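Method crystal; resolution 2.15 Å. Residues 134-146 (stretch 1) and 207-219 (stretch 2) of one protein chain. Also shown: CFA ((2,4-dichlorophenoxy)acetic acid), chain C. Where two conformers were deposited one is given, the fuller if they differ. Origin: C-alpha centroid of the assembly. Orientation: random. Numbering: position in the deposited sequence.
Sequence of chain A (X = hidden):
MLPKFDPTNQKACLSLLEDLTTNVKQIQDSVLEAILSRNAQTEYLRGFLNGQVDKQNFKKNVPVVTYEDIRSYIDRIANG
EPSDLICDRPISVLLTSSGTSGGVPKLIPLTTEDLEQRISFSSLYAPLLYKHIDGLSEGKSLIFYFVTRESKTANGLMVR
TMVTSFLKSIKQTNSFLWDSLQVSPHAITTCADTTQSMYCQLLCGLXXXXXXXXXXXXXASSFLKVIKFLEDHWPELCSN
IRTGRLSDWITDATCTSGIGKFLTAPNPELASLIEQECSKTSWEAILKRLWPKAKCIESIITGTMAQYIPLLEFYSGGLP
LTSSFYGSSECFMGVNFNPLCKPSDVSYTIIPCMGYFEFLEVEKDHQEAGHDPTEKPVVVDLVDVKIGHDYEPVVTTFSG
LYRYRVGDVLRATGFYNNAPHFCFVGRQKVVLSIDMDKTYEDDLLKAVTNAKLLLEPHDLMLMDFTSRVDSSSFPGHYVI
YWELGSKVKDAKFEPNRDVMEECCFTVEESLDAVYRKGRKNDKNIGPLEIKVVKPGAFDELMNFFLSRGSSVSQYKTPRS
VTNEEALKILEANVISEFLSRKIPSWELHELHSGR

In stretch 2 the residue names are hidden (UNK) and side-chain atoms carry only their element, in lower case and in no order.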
# COMPACT_ATOMS: atom_id res chain seq x y z
N ASP A 134 19.19 -12.63 7.32
CA ASP A 134 20.40 -13.27 6.81
C ASP A 134 20.27 -13.56 5.33
O ASP A 134 19.25 -14.07 4.86
CB ASP A 134 20.68 -14.58 7.56
CG ASP A 134 21.17 -14.35 8.97
OD1 ASP A 134 21.55 -13.21 9.30
OD2 ASP A 134 21.19 -15.33 9.75
N GLY A 135 21.33 -13.24 4.58
CA GLY A 135 21.40 -13.54 3.17
C GLY A 135 20.77 -12.51 2.26
O GLY A 135 20.90 -12.63 1.04
N LEU A 136 20.11 -11.50 2.83
CA LEU A 136 19.45 -10.50 2.01
C LEU A 136 20.44 -9.71 1.18
O LEU A 136 20.14 -9.30 0.06
CB LEU A 136 18.63 -9.57 2.91
CG LEU A 136 17.82 -8.52 2.18
CD1 LEU A 136 16.93 -9.20 1.15
CD2 LEU A 136 16.99 -7.74 3.18
N SER A 137 21.64 -9.49 1.72
CA SER A 137 22.68 -8.77 1.01
C SER A 137 23.29 -9.58 -0.13
O SER A 137 23.98 -9.01 -0.98
CB SER A 137 23.79 -8.36 1.99
OG SER A 137 24.39 -9.52 2.56
N GLU A 138 23.04 -10.89 -0.17
CA GLU A 138 23.68 -11.83 -1.09
C GLU A 138 23.03 -11.89 -2.46
O GLU A 138 23.51 -12.65 -3.32
CB GLU A 138 23.67 -13.25 -0.49
CG GLU A 138 24.62 -13.51 0.69
CD GLU A 138 25.73 -12.49 0.83
OE1 GLU A 138 25.67 -11.68 1.77
OE2 GLU A 138 26.67 -12.51 -0.00
N GLY A 139 21.95 -11.16 -2.70
CA GLY A 139 21.23 -11.31 -3.96
C GLY A 139 20.39 -10.10 -4.29
O GLY A 139 20.43 -9.08 -3.59
N LYS A 140 19.62 -10.22 -5.37
CA LYS A 140 18.84 -9.08 -5.85
C LYS A 140 17.40 -9.10 -5.31
O LYS A 140 16.86 -10.13 -4.91
CB LYS A 140 18.80 -9.05 -7.38
CG LYS A 140 20.05 -8.50 -8.03
CD LYS A 140 20.29 -9.20 -9.34
CE LYS A 140 21.24 -8.42 -10.23
NZ LYS A 140 20.97 -8.77 -11.65
N SER A 141 16.79 -7.92 -5.33
CA SER A 141 15.38 -7.74 -4.99
C SER A 141 14.58 -7.72 -6.28
O SER A 141 14.73 -6.82 -7.11
CB SER A 141 15.17 -6.44 -4.20
OG SER A 141 15.75 -6.52 -2.92
N LEU A 142 13.74 -8.73 -6.47
CA LEU A 142 12.84 -8.78 -7.61
C LEU A 142 11.57 -8.02 -7.24
O LEU A 142 10.85 -8.43 -6.32
CB LEU A 142 12.52 -10.23 -7.98
CG LEU A 142 11.53 -10.49 -9.12
CD1 LEU A 142 12.05 -9.91 -10.45
CD2 LEU A 142 11.31 -12.00 -9.23
N ILE A 143 11.31 -6.91 -7.92
CA ILE A 143 10.26 -5.99 -7.55
C ILE A 143 9.21 -6.03 -8.65
O ILE A 143 9.49 -5.73 -9.81
CB ILE A 143 10.80 -4.56 -7.34
CG1 ILE A 143 11.60 -4.49 -6.04
CG2 ILE A 143 9.67 -3.55 -7.28
CD1 ILE A 143 12.50 -3.29 -5.95
N PHE A 144 8.00 -6.43 -8.27
CA PHE A 144 6.89 -6.52 -9.21
C PHE A 144 6.20 -5.17 -9.21
O PHE A 144 5.46 -4.82 -8.30
CB PHE A 144 5.95 -7.65 -8.82
CG PHE A 144 6.60 -9.00 -8.86
CD1 PHE A 144 7.02 -9.54 -10.06
CD2 PHE A 144 6.81 -9.72 -7.70
CE1 PHE A 144 7.63 -10.78 -10.11
CE2 PHE A 144 7.42 -10.96 -7.74
CZ PHE A 144 7.83 -11.49 -8.96
N TYR A 145 6.46 -4.40 -10.26
CA TYR A 145 5.93 -3.05 -10.34
C TYR A 145 6.04 -2.65 -11.79
O TYR A 145 7.11 -2.81 -12.39
CB TYR A 145 6.74 -2.07 -9.48
CG TYR A 145 6.12 -0.68 -9.49
CD1 TYR A 145 5.07 -0.38 -8.63
CD2 TYR A 145 6.55 0.31 -10.38
CE1 TYR A 145 4.49 0.86 -8.63
CE2 TYR A 145 5.95 1.57 -10.39
CZ TYR A 145 4.92 1.83 -9.51
OH TYR A 145 4.29 3.06 -9.46
N PHE A 146 4.97 -2.11 -12.35
CA PHE A 146 5.14 -1.47 -13.64
C PHE A 146 4.10 -0.37 -13.81
O PHE A 146 3.07 -0.37 -13.14
CB PHE A 146 5.12 -2.47 -14.80
CG PHE A 146 4.00 -3.47 -14.75
CD1 PHE A 146 2.72 -3.12 -15.13
CD2 PHE A 146 4.25 -4.78 -14.36
CE1 PHE A 146 1.69 -4.05 -15.11
CE2 PHE A 146 3.22 -5.72 -14.33
CZ PHE A 146 1.94 -5.35 -14.71
N UNK A 207 14.27 -16.10 -15.12
CA UNK A 207 15.62 -16.32 -15.62
C UNK A 207 16.66 -16.04 -14.54
O UNK A 207 17.68 -16.73 -14.48
c UNK A 207 16.19 -17.00 -18.83
c UNK A 207 15.89 -15.45 -16.84
c UNK A 207 15.24 -14.72 -19.15
c UNK A 207 15.32 -15.91 -18.20
N UNK A 208 16.40 -15.07 -13.67
CA UNK A 208 17.35 -14.67 -12.64
C UNK A 208 17.07 -15.32 -11.29
O UNK A 208 17.59 -14.86 -10.27
c UNK A 208 17.35 -13.15 -12.49
o UNK A 208 19.75 -13.57 -14.78
o UNK A 208 20.24 -12.32 -13.03
c UNK A 208 19.42 -12.80 -13.84
c UNK A 208 17.96 -12.44 -13.67
N UNK A 209 16.28 -16.40 -11.26
CA UNK A 209 15.78 -16.91 -9.98
C UNK A 209 16.92 -17.28 -9.02
O UNK A 209 16.75 -17.23 -7.79
c UNK A 209 15.53 -19.33 -10.79
n UNK A 209 13.51 -22.84 -8.65
n UNK A 209 15.08 -23.01 -10.30
c UNK A 209 14.52 -20.38 -11.19
n UNK A 209 13.87 -21.06 -10.06
c UNK A 209 14.85 -18.10 -10.21
c UNK A 209 14.16 -22.30 -9.66
N UNK A 210 18.07 -17.66 -9.54
CA UNK A 210 19.16 -18.05 -8.65
C UNK A 210 19.86 -16.84 -8.03
O UNK A 210 20.67 -17.03 -7.13
o UNK A 210 20.57 -20.62 -7.76
c UNK A 210 21.06 -19.71 -8.45
c UNK A 210 20.16 -18.93 -9.40
o UNK A 210 22.26 -19.38 -8.39
N UNK A 211 19.55 -15.62 -8.47
CA UNK A 211 20.20 -14.41 -7.99
C UNK A 211 19.28 -13.54 -7.14
O UNK A 211 19.66 -12.41 -6.79
n UNK A 211 21.71 -14.26 -11.26
c UNK A 211 20.72 -13.59 -9.17
c UNK A 211 21.78 -14.31 -9.93
o UNK A 211 22.63 -14.97 -9.33
N UNK A 212 18.10 -14.03 -6.81
CA UNK A 212 17.04 -13.24 -6.18
C UNK A 212 17.04 -13.54 -4.69
O UNK A 212 16.87 -14.69 -4.27
c UNK A 212 15.67 -13.07 -8.25
c UNK A 212 14.52 -12.90 -6.03
c UNK A 212 15.68 -13.54 -6.82
N UNK A 213 17.23 -12.50 -3.88
CA UNK A 213 17.24 -12.64 -2.43
C UNK A 213 15.99 -12.09 -1.77
O UNK A 213 15.80 -12.30 -0.57
c UNK A 213 18.48 -11.95 -1.83
N UNK A 214 15.11 -11.42 -2.51
CA UNK A 214 13.93 -10.84 -1.90
C UNK A 214 12.91 -10.58 -2.99
O UNK A 214 13.28 -10.24 -4.12
n UNK A 214 14.96 -4.09 -1.01
c UNK A 214 13.17 -8.50 -1.03
n UNK A 214 14.15 -6.23 -0.80
c UNK A 214 14.28 -9.54 -1.16
c UNK A 214 14.44 -5.05 -0.26
c UNK A 214 13.59 -7.37 -0.07
n UNK A 214 14.23 -4.83 1.03
N UNK A 215 11.65 -10.76 -2.65
CA UNK A 215 10.53 -10.42 -3.51
C UNK A 215 9.85 -9.18 -2.96
O UNK A 215 9.65 -9.07 -1.74
c UNK A 215 10.04 -12.97 -3.96
c UNK A 215 9.52 -11.57 -3.59
c UNK A 215 8.90 -13.97 -3.86
c UNK A 215 10.66 -12.99 -5.36
N UNK A 216 9.51 -8.25 -3.83
CA UNK A 216 8.86 -7.02 -3.42
C UNK A 216 7.74 -6.63 -4.36
O UNK A 216 7.76 -6.95 -5.55
N UNK A 217 6.77 -5.93 -3.80
CA UNK A 217 5.67 -5.34 -4.54
C UNK A 217 5.04 -4.29 -3.65
O UNK A 217 5.25 -4.30 -2.44
c UNK A 217 4.64 -6.40 -4.97
N UNK A 218 4.25 -3.38 -4.21
CA UNK A 218 3.61 -2.37 -3.34
C UNK A 218 2.77 -2.98 -2.22
O UNK A 218 2.95 -2.61 -1.05
c UNK A 218 3.93 -3.17 -5.64
c UNK A 218 2.77 -1.55 -4.32
c UNK A 218 3.43 -1.76 -5.67
N UNK A 219 1.87 -3.91 -2.54
CA UNK A 219 0.91 -4.43 -1.57
C UNK A 219 0.94 -5.96 -1.53
O UNK A 219 1.30 -6.62 -2.50
c UNK A 219 -0.30 -0.23 -2.16
c UNK A 219 -0.17 -1.53 -1.69
c UNK A 219 -0.52 -4.01 -1.92
c UNK A 219 -0.64 -2.60 -2.43
c UNK A 219 -1.27 -2.35 -3.64
c UNK A 219 -1.41 -1.04 -4.12
c UNK A 219 -0.93 0.01 -3.37
C1 CFA C . 11.64 -3.98 -1.99
C2 CFA C . 11.35 -2.73 -1.16
C1' CFA C . 9.21 -2.22 -2.07
C2' CFA C . 7.83 -2.09 -1.95
C3' CFA C . 7.08 -1.74 -3.04
C4' CFA C . 7.69 -1.54 -4.25
C5' CFA C . 9.06 -1.66 -4.40
CL3 CFA C . 6.97 -2.35 -0.40
C6' CFA C . 9.81 -2.00 -3.30
O1 CFA C . 12.72 -4.07 -2.63
O2 CFA C . 10.79 -4.90 -2.04
O1' CFA C . 9.97 -2.58 -0.96
CL4 CFA C . 6.70 -1.10 -5.64

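Position 207 has four side-chain carbons, forked at the second. It touches nothing on stretch 1. The fork after a CH2 makes it leucine, L207.

Position 208 has three carbons, the last carrying two oxygens. That is glutamate, E208, the first residue to leave the helix. Its OE1 lies 3.9 Å from K140 NZ, a long salt bridge.

Position 209 has three carbons, a nitrogen, then a carbon bearing two more nitrogens. This is arginine, R209. Its CB points away from stretch 1.

Position 210 has two carbons, the second with two oxygens: a short acid, aspartate, D210. It is out of reach of stretch 1.

Position 211 has two carbons, the second carrying one oxygen and one nitrogen. The amide means asparagine, N211. Its ND2 donates to E208 OE1 at 3.0 Å, so that carboxylate oxygen serves both the amide and the lysine. Its backbone O accepts from K140 N at 2.6 Å, nearly in line.

Position 212 has one carbon carrying two others. Branching at CB with carbon alone gives valine, V212. Its CG1 packs 3.9 Å from L142 CB, on the face of the sheet that also holds K140.

Position 213 has a single carbon. It is alanine, A213. Its CB points toward stretch 1 and sits 3.5 Å from G139 CA and 3.7 Å from L136 O. G139 leaves room here: an ideal CB on it would be only 2.9 Å from A213 CB.

Position 214 has three carbons, a nitrogen, then a carbon with two nitrogens. Again this is arginine, R214. Its NE donates to S141 OG at 2.7 Å; NH2 adds a weak bond to S141 OG at 3.2 Å. NH2 is also 2.8 Å from CFA O1, which lies over one face of the guanidinium.

Position 215 has four carbons, forked at the second: leucine, L215. Its CD2 meets L142 CD2 at 4.0 Å.

Position 216 has no side-chain atoms, so it is glycine, G216. An ideal CB would fall 1.9 Å from CFA O2, a clash. The bare CA is 3.2 Å from CFA O2.

Position 217 has one carbon: alanine, A217. Its CB lies 4.3 Å from F144 CB.

Position 218 has three carbons closing a ring onto the backbone N. That is proline, P218. Its CG meets the edge of the Y145 ring, 3.7 Å from CD1, and lies 3.3 Å from CFA CL4. The chain turns a corner here.

Position 219 has one carbon, then a ring of six carbons: phenylalanine, F219. It makes no contact with stretch 1.

The contact is a parallel strand pairing. A bulge shifts the register between K140 and S141, and K140 O accepts from both A213 N (2.6 Å) and R214 N (3.2 Å). Regular pairing follows: L142 N to R214 O, G216 N to L142 O and F144 N to G216 O, each 2.8 Å. Leucines and valine pack on one face. S141, I143, R214 and bare G216 line the other, where the CFA carboxylate sits.

Stretch 2 207-219: LERDNVARLGAPF
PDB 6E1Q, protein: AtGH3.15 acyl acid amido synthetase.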